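Local coordinates for uncharacterized protein Atu2773 (Agrobacterium tumefaciens, PDB 2QV5) that is of unknown function but belongs to the divergent polysaccharide deacetylase family, and so may resemble enzymes that act on carbohydrates, at residues A[37-40]-A[45-48]; A[59-64]-A[121-126]; A[81-86]-A[157-162]; A[99-104]-A[117-122]; A[111-116]-A[148-153]. All blocks are in the same frame, centred on the assembly; numbering follows the deposited sequence.

Contact 1. Residues A[37-40]-A[45-48]; sequences GGLG and GSQK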
# COMPACT_ATOMS: atom_id res chain seq x y z
N GLY A 37 1.52 6.62 1.74
CA GLY A 37 2.18 6.34 0.48
C GLY A 37 2.89 7.54 -0.13
O GLY A 37 2.91 8.63 0.46
N GLY A 38 3.48 7.33 -1.29
CA GLY A 38 4.17 8.41 -2.00
C GLY A 38 5.64 8.58 -1.63
O GLY A 38 6.26 9.53 -2.09
N LEU A 39 6.20 7.67 -0.83
CA LEU A 39 7.62 7.76 -0.47
C LEU A 39 8.54 7.68 -1.68
O LEU A 39 8.30 6.88 -2.60
CB LEU A 39 8.03 6.72 0.59
CG LEU A 39 7.82 7.25 2.01
CD1 LEU A 39 6.40 7.06 2.49
CD2 LEU A 39 8.78 6.58 2.94
N GLY A 40 9.54 8.55 -1.70
CA GLY A 40 10.46 8.68 -2.83
C GLY A 40 10.12 9.83 -3.78
O GLY A 40 10.97 10.26 -4.54
N GLY A 45 9.75 15.53 1.99
CA GLY A 45 8.54 14.83 2.44
C GLY A 45 8.79 13.40 2.93
O GLY A 45 8.18 12.96 3.90
N SER A 46 9.69 12.68 2.25
CA SER A 46 10.05 11.31 2.63
C SER A 46 10.84 11.31 3.93
O SER A 46 10.62 10.45 4.78
CB SER A 46 10.84 10.61 1.52
OG SER A 46 10.01 10.45 0.38
N GLN A 47 11.75 12.28 4.06
CA GLN A 47 12.52 12.47 5.30
C GLN A 47 11.62 12.73 6.50
O GLN A 47 11.82 12.13 7.56
CB GLN A 47 13.53 13.61 5.16
CG GLN A 47 14.57 13.66 6.28
CD GLN A 47 15.66 14.67 6.02
OE1 GLN A 47 15.53 15.56 5.17
NE2 GLN A 47 16.76 14.55 6.77
N LYS A 48 10.64 13.61 6.31
CA LYS A 48 9.69 13.94 7.37
C LYS A 48 8.87 12.71 7.76
O LYS A 48 8.68 12.46 8.95
CB LYS A 48 8.77 15.08 6.95
CG LYS A 48 7.96 15.66 8.09
CD LYS A 48 7.05 16.79 7.62
CE LYS A 48 5.98 17.11 8.67
NZ LYS A 48 6.56 17.31 10.05
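Ser46, in the first turn of helix 43-52, reaches across to Leu39, the last residue of strand 30-39, and to Gly40 just past it, and its hydroxyl carries nearly the whole contact. Its OG accepts the backbone amide of Gly40, with 2.9 Å between Gly40 N and Ser46 OG and an almost straight N-H...O angle of 171°. The same oxygen is also hydrogen-bonded to the carbonyl O of Ser42, one helical turn earlier. A first torsion of -65° keeps OG beside the serine's own backbone N, where it can meet both partners, so a single buried polar atom is gripped from the strand end and from its own helix.

Leu39 lies alongside this bond without taking part in it. Its CA is 3.7 Å from Ser46 OG, and its CG stays 4.2 Å from the same oxygen, so the leucine walls one side of the hydroxyl by van der Waals contact. Gly40, whose N-H meets the serine, leaves the strand with a positive phi of 98°, a conformation suited to glycine.

The bond closes the short connection of the beta-alpha-beta unit formed by strand 30-39, helix 43-52 and strand 58-62. Leu39 also packs on Leu59 and Phe61 of the adjacent strand 58-62, while Ser46 touches Trp71 of helix 68-78.

Contact 2. Residues A[59-64]-A[121-126]; sequences LGFAAS and AKITNY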
# COMPACT_ATOMS: atom_id res chain seq x y z
N LEU A 59 4.42 1.90 5.15
CA LEU A 59 4.82 2.93 4.18
C LEU A 59 4.74 2.45 2.73
O LEU A 59 5.22 1.37 2.40
CB LEU A 59 6.22 3.47 4.51
CG LEU A 59 6.42 4.01 5.95
CD1 LEU A 59 7.87 4.40 6.18
CD2 LEU A 59 5.52 5.18 6.26
N GLY A 60 4.11 3.25 1.87
CA GLY A 60 4.03 2.93 0.45
C GLY A 60 5.11 3.67 -0.31
O GLY A 60 5.25 4.90 -0.16
N PHE A 61 5.89 2.94 -1.09
CA PHE A 61 7.01 3.52 -1.84
C PHE A 61 6.60 3.70 -3.29
O PHE A 61 6.09 2.77 -3.91
CB PHE A 61 8.26 2.62 -1.74
CG PHE A 61 9.04 2.85 -0.49
CD1 PHE A 61 8.46 2.64 0.76
CD2 PHE A 61 10.34 3.30 -0.56
CE1 PHE A 61 9.17 2.87 1.92
CE2 PHE A 61 11.05 3.53 0.60
CZ PHE A 61 10.46 3.30 1.85
N ALA A 62 6.81 4.90 -3.83
CA ALA A 62 6.43 5.18 -5.20
C ALA A 62 7.47 4.59 -6.13
O ALA A 62 8.66 4.83 -5.96
CB ALA A 62 6.33 6.66 -5.42
N ALA A 63 7.02 3.80 -7.10
CA ALA A 63 7.97 3.11 -8.00
C ALA A 63 8.78 4.11 -8.83
O ALA A 63 9.96 3.89 -9.07
CB ALA A 63 7.24 2.13 -8.89
N SER A 64 8.15 5.22 -9.21
CA SER A 64 8.82 6.31 -9.94
C SER A 64 9.61 7.28 -9.06
O SER A 64 10.10 8.31 -9.54
CB SER A 64 7.78 7.10 -10.75
OG SER A 64 6.80 7.66 -9.88
N ALA A 121 11.61 -4.48 -9.08
CA ALA A 121 13.04 -4.63 -8.86
C ALA A 121 13.70 -3.41 -8.21
O ALA A 121 14.87 -3.46 -7.85
CB ALA A 121 13.73 -4.96 -10.20
N LYS A 122 12.94 -2.33 -8.05
CA LYS A 122 13.52 -1.07 -7.56
C LYS A 122 13.76 -1.01 -6.06
O LYS A 122 14.63 -0.26 -5.60
CB LYS A 122 12.69 0.11 -8.03
CG LYS A 122 12.94 0.44 -9.50
CD LYS A 122 12.00 1.50 -9.97
CE LYS A 122 12.25 1.84 -11.43
NZ LYS A 122 11.24 2.82 -11.90
N ILE A 123 12.98 -1.77 -5.29
CA ILE A 123 13.22 -1.96 -3.86
C ILE A 123 13.10 -3.45 -3.50
O ILE A 123 12.76 -4.27 -4.33
CB ILE A 123 12.23 -1.16 -2.96
CG1 ILE A 123 10.77 -1.52 -3.27
CG2 ILE A 123 12.44 0.36 -3.09
CD1 ILE A 123 9.82 -1.11 -2.16
N THR A 124 13.38 -3.78 -2.24
CA THR A 124 13.18 -5.14 -1.76
C THR A 124 12.51 -5.04 -0.40
O THR A 124 12.30 -3.94 0.11
CB THR A 124 14.52 -5.94 -1.71
OG1 THR A 124 14.27 -7.28 -1.26
CG2 THR A 124 15.53 -5.28 -0.80
N ASN A 125 12.15 -6.20 0.15
CA ASN A 125 11.66 -6.33 1.52
C ASN A 125 10.29 -5.70 1.76
O ASN A 125 10.00 -5.19 2.85
CB ASN A 125 12.73 -5.89 2.53
CG ASN A 125 13.95 -6.81 2.52
OD1 ASN A 125 14.31 -7.40 1.49
ND2 ASN A 125 14.57 -6.97 3.66
N TYR A 126 9.46 -5.76 0.72
CA TYR A 126 8.08 -5.30 0.81
C TYR A 126 7.13 -6.49 0.86
O TYR A 126 7.46 -7.56 0.36
CB TYR A 126 7.72 -4.32 -0.33
CG TYR A 126 8.00 -4.81 -1.73
CD1 TYR A 126 7.00 -5.43 -2.49
CD2 TYR A 126 9.25 -4.62 -2.32
CE1 TYR A 126 7.26 -5.86 -3.79
CE2 TYR A 126 9.52 -5.06 -3.60
CZ TYR A 126 8.51 -5.67 -4.33
OH TYR A 126 8.78 -6.08 -5.61
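A mixed apolar and backbone-polar contact joins Phe61 and Ala63, at the end of strand 58-62 and just past it, to Ile123 and Lys122 in the loop that leads from helix 109-120 to strand 128-131. The apolar half rests on one approach: the terminal CD1 of Ile123 comes to 4.1 Å from CB of Phe61, and it lies oblique to the phenyl ring. Ile123 holds CG1 between its backbone N and carbonyl carbon (chi1 57°), which directs CD1 at the strand.

Lys122 supplies the polar half. Its chain is extended beyond CG and runs alongside the carbonyl oxygen of Ala63, so that CD, a methylene, is 3.3 Å from Ala63 O. The ammonium adds a weak hydrogen bond, with NZ also 3.3 Å from Ala63 O. The carbonyl is therefore brushed by the lysine's aliphatic stem as well as by its charged end.

Ile123 also packs on Ile82 of strand 82-88 and Leu68 of helix 68-78, and Phe61 meets Trp71 of the same helix. The Phe61-Ile123 packing belongs to the apolar layer between the parallel sheet and its helices, consistent with the alpha/beta barrel of polysaccharide deacetylase relatives.

Contact 3. Residues A[81-86]-A[157-162]; sequences EILLQI and LFLDDG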
# COMPACT_ATOMS: atom_id res chain seq x y z
N GLU A 81 6.72 -1.87 8.14
CA GLU A 81 6.33 -2.68 6.98
C GLU A 81 6.23 -1.77 5.77
O GLU A 81 5.80 -0.62 5.87
CB GLU A 81 4.98 -3.37 7.21
CG GLU A 81 4.77 -4.59 6.33
CD GLU A 81 3.48 -5.31 6.64
OE1 GLU A 81 3.37 -5.87 7.76
OE2 GLU A 81 2.59 -5.34 5.74
N ILE A 82 6.64 -2.27 4.61
CA ILE A 82 6.71 -1.48 3.37
C ILE A 82 5.83 -2.10 2.28
O ILE A 82 5.79 -3.32 2.16
CB ILE A 82 8.20 -1.39 2.90
CG1 ILE A 82 8.91 -0.18 3.51
CG2 ILE A 82 8.34 -1.24 1.38
CD1 ILE A 82 9.29 -0.31 4.94
N LEU A 83 5.15 -1.26 1.49
CA LEU A 83 4.44 -1.68 0.26
C LEU A 83 5.03 -0.97 -0.95
O LEU A 83 5.49 0.18 -0.84
CB LEU A 83 2.95 -1.38 0.36
CG LEU A 83 2.13 -2.12 1.42
CD1 LEU A 83 0.70 -1.69 1.41
CD2 LEU A 83 2.20 -3.63 1.22
N LEU A 84 5.01 -1.63 -2.11
CA LEU A 84 5.40 -1.00 -3.37
C LEU A 84 4.18 -0.46 -4.11
O LEU A 84 3.26 -1.20 -4.40
CB LEU A 84 6.11 -2.02 -4.26
CG LEU A 84 6.64 -1.53 -5.61
CD1 LEU A 84 7.62 -0.35 -5.45
CD2 LEU A 84 7.28 -2.69 -6.31
N GLN A 85 4.18 0.83 -4.44
CA GLN A 85 3.08 1.41 -5.23
C GLN A 85 3.33 1.29 -6.73
O GLN A 85 4.32 1.82 -7.24
CB GLN A 85 2.84 2.87 -4.89
CG GLN A 85 2.19 3.12 -3.58
CD GLN A 85 2.19 4.59 -3.19
OE1 GLN A 85 3.24 5.16 -2.91
NE2 GLN A 85 1.01 5.20 -3.15
N ILE A 86 2.42 0.63 -7.42
CA ILE A 86 2.54 0.38 -8.85
C ILE A 86 1.66 1.35 -9.64
O ILE A 86 0.44 1.37 -9.44
CB ILE A 86 2.14 -1.08 -9.18
CG1 ILE A 86 3.03 -2.05 -8.40
CG2 ILE A 86 2.24 -1.35 -10.68
CD1 ILE A 86 4.48 -1.97 -8.78
N LEU A 157 0.91 -9.65 -1.18
CA LEU A 157 -0.48 -9.22 -1.02
C LEU A 157 -0.76 -8.08 -1.97
O LEU A 157 0.17 -7.40 -2.40
CB LEU A 157 -0.75 -8.78 0.42
CG LEU A 157 -0.08 -7.53 1.00
CD1 LEU A 157 -0.87 -6.25 0.73
CD2 LEU A 157 0.01 -7.74 2.48
N PHE A 158 -2.03 -7.86 -2.29
CA PHE A 158 -2.47 -6.74 -3.13
C PHE A 158 -3.41 -5.85 -2.31
O PHE A 158 -4.48 -6.29 -1.87
CB PHE A 158 -3.19 -7.29 -4.39
CG PHE A 158 -3.57 -6.23 -5.41
CD1 PHE A 158 -2.77 -6.02 -6.53
CD2 PHE A 158 -4.73 -5.49 -5.28
CE1 PHE A 158 -3.11 -5.06 -7.48
CE2 PHE A 158 -5.08 -4.52 -6.22
CZ PHE A 158 -4.27 -4.31 -7.32
N LEU A 159 -3.02 -4.61 -2.09
CA LEU A 159 -3.88 -3.65 -1.40
C LEU A 159 -4.48 -2.70 -2.44
O LEU A 159 -3.77 -2.00 -3.16
CB LEU A 159 -3.09 -2.90 -0.32
CG LEU A 159 -3.88 -1.83 0.46
CD1 LEU A 159 -4.93 -2.46 1.39
CD2 LEU A 159 -2.95 -0.94 1.24
N ASP A 160 -5.80 -2.71 -2.55
CA ASP A 160 -6.48 -1.81 -3.46
C ASP A 160 -6.88 -0.59 -2.63
O ASP A 160 -7.50 -0.72 -1.57
CB ASP A 160 -7.68 -2.55 -4.08
CG ASP A 160 -8.36 -1.76 -5.21
OD1 ASP A 160 -8.65 -0.56 -5.06
OD2 ASP A 160 -8.66 -2.39 -6.25
N ASP A 161 -6.53 0.61 -3.10
CA ASP A 161 -6.79 1.82 -2.28
C ASP A 161 -8.27 2.25 -2.19
O ASP A 161 -8.62 3.13 -1.41
CB ASP A 161 -5.87 2.98 -2.70
CG ASP A 161 -6.30 3.65 -3.99
OD1 ASP A 161 -7.13 3.10 -4.74
OD2 ASP A 161 -5.76 4.74 -4.28
N GLY A 162 -9.12 1.63 -3.01
CA GLY A 162 -10.57 1.83 -2.96
C GLY A 162 -11.06 3.07 -3.69
O GLY A 162 -12.24 3.40 -3.61
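Leu83 spreads its two methyls over two leucines of strand 157-160, with CD1 meeting Leu159 and CD2 meeting Leu157. The parallel strands curl round into an alpha/beta barrel, and strands 82-88 and 157-160 are not paired with each other: strand 128-131 lies between them. No backbone bond can therefore be expected across this contact, and none is found; the nearest CA atoms, those of Leu83 and Leu159, are 8.7 Å apart. The side chains meet inside the barrel, near the centre of the chain.

The tighter of the two touches is 3.7 Å between Leu83 CD1 and Leu159 CD2; the other is 4.1 Å between Leu83 CD2 and Leu157 CD1. In both pairs the side chains cross at about a right angle, and each leucine of strand 157-160 meets one branch of Leu83 with one methyl. Their first torsions differ: Leu159 has CG opposite its backbone N (chi1 179°), whereas Leu157 tucks CG between N and the carbonyl carbon (chi1 67°), a turn that swings its CD1 to the other branch. Leu159 also packs on Met130 of the intervening strand, and Leu83 on Thr127 just before it.

Beyond the leucines the chain leaves strand 157-160 through an Asx turn, in which Gly162 N donates to the anti lone pair of Asp160 OD1 at 3.0 Å.

Contact 4. Residues A[99-104]-A[117-122]; sequences GPDTLL and HRSMAK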
# COMPACT_ATOMS: atom_id res chain seq x y z
N GLY A 99 3.88 8.05 -15.41
CA GLY A 99 5.23 7.77 -15.90
C GLY A 99 5.28 6.70 -16.98
O GLY A 99 4.23 6.22 -17.42
N PRO A 100 6.49 6.31 -17.41
CA PRO A 100 6.69 5.32 -18.47
C PRO A 100 6.36 3.87 -18.08
O PRO A 100 6.03 3.06 -18.96
CB PRO A 100 8.18 5.46 -18.81
CG PRO A 100 8.80 5.96 -17.56
CD PRO A 100 7.78 6.84 -16.90
N ASP A 101 6.45 3.54 -16.80
CA ASP A 101 6.17 2.17 -16.34
C ASP A 101 4.71 1.95 -15.92
O ASP A 101 4.40 0.96 -15.25
CB ASP A 101 7.14 1.78 -15.21
CG ASP A 101 8.50 1.32 -15.73
OD1 ASP A 101 8.57 0.81 -16.87
OD2 ASP A 101 9.50 1.47 -14.99
N THR A 102 3.83 2.87 -16.32
CA THR A 102 2.39 2.78 -16.05
C THR A 102 1.77 1.62 -16.82
O THR A 102 1.96 1.51 -18.03
CB THR A 102 1.68 4.12 -16.40
OG1 THR A 102 2.40 5.21 -15.83
CG2 THR A 102 0.26 4.14 -15.88
N LEU A 103 1.05 0.75 -16.11
CA LEU A 103 0.38 -0.38 -16.76
C LEU A 103 -0.88 0.13 -17.46
O LEU A 103 -1.63 0.95 -16.90
CB LEU A 103 0.07 -1.50 -15.75
CG LEU A 103 1.20 -2.44 -15.30
CD1 LEU A 103 2.37 -1.75 -14.64
CD2 LEU A 103 0.66 -3.49 -14.34
N LEU A 104 -1.08 -0.32 -18.70
CA LEU A 104 -2.16 0.19 -19.55
C LEU A 104 -3.15 -0.90 -19.91
O LEU A 104 -2.76 -2.02 -20.25
CB LEU A 104 -1.58 0.83 -20.83
CG LEU A 104 -0.53 1.93 -20.63
CD1 LEU A 104 0.10 2.34 -21.96
CD2 LEU A 104 -1.11 3.15 -19.91
N HIS A 117 7.48 -5.80 -13.52
CA HIS A 117 8.77 -6.35 -13.10
C HIS A 117 9.85 -5.28 -12.96
O HIS A 117 10.70 -5.37 -12.07
CB HIS A 117 9.23 -7.43 -14.08
CG HIS A 117 8.47 -8.71 -13.95
ND1 HIS A 117 8.77 -9.83 -14.71
CD2 HIS A 117 7.43 -9.07 -13.15
CE1 HIS A 117 7.95 -10.81 -14.39
NE2 HIS A 117 7.12 -10.37 -13.45
N ARG A 118 9.82 -4.27 -13.82
CA ARG A 118 10.73 -3.15 -13.69
C ARG A 118 10.52 -2.39 -12.38
O ARG A 118 11.49 -2.06 -11.70
CB ARG A 118 10.63 -2.21 -14.89
CG ARG A 118 11.29 -2.77 -16.14
CD ARG A 118 11.60 -1.68 -17.15
NE ARG A 118 10.42 -1.13 -17.83
CZ ARG A 118 9.75 -1.73 -18.82
NH1 ARG A 118 10.12 -2.93 -19.27
NH2 ARG A 118 8.71 -1.12 -19.37
N SER A 119 9.27 -2.14 -12.01
CA SER A 119 8.96 -1.49 -10.73
C SER A 119 9.34 -2.35 -9.53
O SER A 119 9.94 -1.85 -8.57
CB SER A 119 7.48 -1.14 -10.65
OG SER A 119 7.16 -0.06 -11.51
N MET A 120 9.01 -3.65 -9.61
CA MET A 120 9.26 -4.64 -8.55
C MET A 120 10.72 -4.73 -8.13
O MET A 120 11.03 -5.00 -6.98
CB MET A 120 8.78 -6.04 -9.01
CG MET A 120 7.29 -6.33 -8.85
SD MET A 120 6.86 -8.05 -9.24
CE MET A 120 5.16 -8.07 -8.70
N ALA A 121 11.61 -4.48 -9.08
CA ALA A 121 13.04 -4.63 -8.86
C ALA A 121 13.70 -3.41 -8.21
O ALA A 121 14.87 -3.46 -7.85
CB ALA A 121 13.73 -4.96 -10.20
N LYS A 122 12.94 -2.33 -8.05
CA LYS A 122 13.52 -1.07 -7.56
C LYS A 122 13.76 -1.01 -6.06
O LYS A 122 14.63 -0.26 -5.60
CB LYS A 122 12.69 0.11 -8.03
CG LYS A 122 12.94 0.44 -9.50
CD LYS A 122 12.00 1.50 -9.97
CE LYS A 122 12.25 1.84 -11.43
NZ LYS A 122 11.24 2.82 -11.90
O HOH W 1 5.19 -0.51 -13.11
O HOH W 2 9.01 1.61 -12.31
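Arg118 bends at its third torsion (chi3 -73°), which turns the guanidinium so that its NE/NH2 edge meets Asp101, while Asp101 sets its carboxylate beside its own backbone N (chi1 -81°) and faces the helix. The result is a salt bridge from Arg118 NE to Asp101 OD1 at 2.8 Å. The nitrogen approaches on the syn side of OD1 but lies out of the carboxylate plane, and the two flat groups are inclined by 41°. A weak second bond runs from Arg118 NH2 to the same Asp101 OD1, so this oxygen takes both nitrogens.

The other oxygen faces Lys122, whose NZ makes only a long ion pair of 3.8 Å with Asp101 OD2. A water bridges the two: it accepts from Lys122 NZ and donates to Asp101 OD2 at 2.7 Å and to Ser119 OG. That hydroxyl in turn donates to a second water, 2.6 Å from Ser119 OG, which donates to the backbone carbonyl Asp101 O.

The carboxylate of Asp101 thus sits between two cations, one held directly and one mainly through water. Charge and an ordered relay of hydrogen bonds, more than apolar packing, tie loop 99-104 to the C-terminal part of helix 109-120 and the residues just after it.

Contact 5. Residues A[111-116]-A[148-153]; sequences VNIDRL and MRDIGK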
# COMPACT_ATOMS: atom_id res chain seq x y z
N VAL A 111 3.56 -7.12 -22.04
CA VAL A 111 4.09 -5.76 -21.98
C VAL A 111 3.85 -5.14 -20.59
O VAL A 111 4.73 -4.45 -20.04
CB VAL A 111 3.50 -4.87 -23.14
CG1 VAL A 111 3.83 -3.39 -22.95
CG2 VAL A 111 4.03 -5.35 -24.50
N ASN A 112 2.67 -5.40 -20.03
CA ASN A 112 2.35 -4.94 -18.68
C ASN A 112 3.13 -5.69 -17.60
O ASN A 112 3.52 -5.09 -16.60
CB ASN A 112 0.84 -5.06 -18.40
CG ASN A 112 0.03 -3.92 -19.01
OD1 ASN A 112 0.53 -2.82 -19.23
ND2 ASN A 112 -1.25 -4.18 -19.26
N ILE A 113 3.37 -6.99 -17.80
CA ILE A 113 4.15 -7.80 -16.85
C ILE A 113 5.61 -7.34 -16.79
O ILE A 113 6.22 -7.31 -15.72
CB ILE A 113 4.02 -9.34 -17.11
CG1 ILE A 113 2.57 -9.84 -16.94
CG2 ILE A 113 4.94 -10.16 -16.19
CD1 ILE A 113 2.02 -9.81 -15.52
N ASP A 114 6.16 -6.96 -17.95
CA ASP A 114 7.50 -6.38 -18.02
C ASP A 114 7.60 -5.04 -17.28
O ASP A 114 8.60 -4.78 -16.61
CB ASP A 114 7.94 -6.21 -19.48
CG ASP A 114 8.37 -7.53 -20.12
OD1 ASP A 114 8.93 -8.39 -19.39
OD2 ASP A 114 8.15 -7.72 -21.34
N ARG A 115 6.57 -4.21 -17.41
CA ARG A 115 6.50 -2.92 -16.72
C ARG A 115 6.45 -3.12 -15.21
O ARG A 115 7.12 -2.40 -14.48
CB ARG A 115 5.26 -2.16 -17.15
CG ARG A 115 5.42 -1.42 -18.46
CD ARG A 115 4.09 -0.96 -18.98
NE ARG A 115 4.23 -0.30 -20.27
CZ ARG A 115 3.27 -0.24 -21.18
NH1 ARG A 115 3.49 0.37 -22.34
NH2 ARG A 115 2.09 -0.81 -20.95
N LEU A 116 5.61 -4.06 -14.79
CA LEU A 116 5.47 -4.47 -13.39
C LEU A 116 6.79 -4.93 -12.80
O LEU A 116 7.18 -4.49 -11.72
CB LEU A 116 4.46 -5.62 -13.31
CG LEU A 116 4.22 -6.26 -11.94
CD1 LEU A 116 3.66 -5.21 -10.98
CD2 LEU A 116 3.28 -7.46 -12.02
N MET A 148 -2.52 -9.54 -11.38
CA MET A 148 -2.84 -10.10 -10.07
C MET A 148 -2.38 -11.55 -9.91
O MET A 148 -2.04 -11.98 -8.81
CB MET A 148 -4.33 -9.95 -9.76
CG MET A 148 -4.71 -8.48 -9.44
SD MET A 148 -6.34 -8.34 -8.70
CE MET A 148 -6.00 -9.02 -7.08
N ARG A 149 -2.36 -12.29 -11.02
CA ARG A 149 -1.79 -13.64 -11.01
C ARG A 149 -0.27 -13.63 -10.78
O ARG A 149 0.23 -14.43 -9.98
CB ARG A 149 -2.12 -14.38 -12.30
CG ARG A 149 -3.57 -14.82 -12.41
CD ARG A 149 -3.77 -15.76 -13.59
NE ARG A 149 -5.17 -16.13 -13.77
CZ ARG A 149 -5.77 -17.15 -13.15
NH1 ARG A 149 -5.10 -17.92 -12.31
NH2 ARG A 149 -7.05 -17.39 -13.38
N ASP A 150 0.44 -12.73 -11.45
CA ASP A 150 1.89 -12.58 -11.21
C ASP A 150 2.20 -12.20 -9.76
O ASP A 150 3.04 -12.84 -9.11
CB ASP A 150 2.52 -11.56 -12.17
CG ASP A 150 4.03 -11.46 -11.99
OD1 ASP A 150 4.76 -12.27 -12.59
OD2 ASP A 150 4.49 -10.57 -11.25
N ILE A 151 1.52 -11.18 -9.25
CA ILE A 151 1.68 -10.73 -7.86
C ILE A 151 1.34 -11.85 -6.88
O ILE A 151 2.09 -12.10 -5.93
CB ILE A 151 0.84 -9.44 -7.57
CG1 ILE A 151 1.35 -8.27 -8.40
CG2 ILE A 151 0.87 -9.07 -6.07
CD1 ILE A 151 0.32 -7.21 -8.67
N GLY A 152 0.22 -12.54 -7.14
CA GLY A 152 -0.27 -13.61 -6.28
C GLY A 152 0.72 -14.77 -6.15
O GLY A 152 0.95 -15.26 -5.05
N LYS A 153 1.34 -15.15 -7.27
CA LYS A 153 2.25 -16.30 -7.30
C LYS A 153 3.59 -16.05 -6.60
O LYS A 153 4.27 -17.00 -6.23
CB LYS A 153 2.47 -16.79 -8.74
CG LYS A 153 3.65 -16.13 -9.44
CD LYS A 153 3.73 -16.50 -10.91
CE LYS A 153 4.81 -15.69 -11.60
NZ LYS A 153 4.50 -15.53 -13.05
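Helical segments 111-116 and 148-153 run in roughly the same sense, their axes 11.0 Å apart at closest approach and crossing at -42°. Ile113 and Leu116, one turn apart on the first, face Asp150 and Ile151 on the second. The two belong to successive helices, 109-120 and 141-153, in the outer layer of the alpha/beta barrel, and at this separation the contact is made by side chains, with the branch ends of Ile113 and Leu116 reaching across.

Leu116 touches both partners. With CG opposite its backbone N (chi1 176°), it extends CD2 to 4.2 Å from Ile151 CG1, and the same methyl meets the carboxylate of Asp150, the two side chains sliding past each other in opposite directions. Ile113 brings its CD1 to 3.8 Å from Asp150 CB, the methylene of the aspartate.

The charge of Asp150 is met by groups around this packing. OD2 forms a salt bridge with Arg154, and OD1 accepts from NE2 of His117; Lys153 adds a weak hydrogen bond, part of a salt bridge, to OD1 from its own helix. Beside the Arg154 bridge, Leu116 CD2 rests 3.4 Å from Asp150 OD2.

In the fold
Contacts 1 to 3 involve strands of the barrel sheet, and contacts 4 and 5 lie on its helical outside. Contacts 1 and 2 are joined by backbone hydrogen bonds of neighbouring strands, Leu39 O to Ala62 N being 2.8 Å, and contact 2 passes to contact 3 likewise, with Phe61 O 2.8 Å from Gln85 N. Gln85 OE1 also accepts a hydrogen bond from Gly38 N, linking contacts 1 and 3 past the strand between. The centre of contact 3 lies about 3 Å from that of the chain, those of contacts 4 and 5 about 15 and 16 Å. Contacts 2 and 4 share Lys122, and contacts 4 and 5 share helix 109-120, where His117 reaches Asp150.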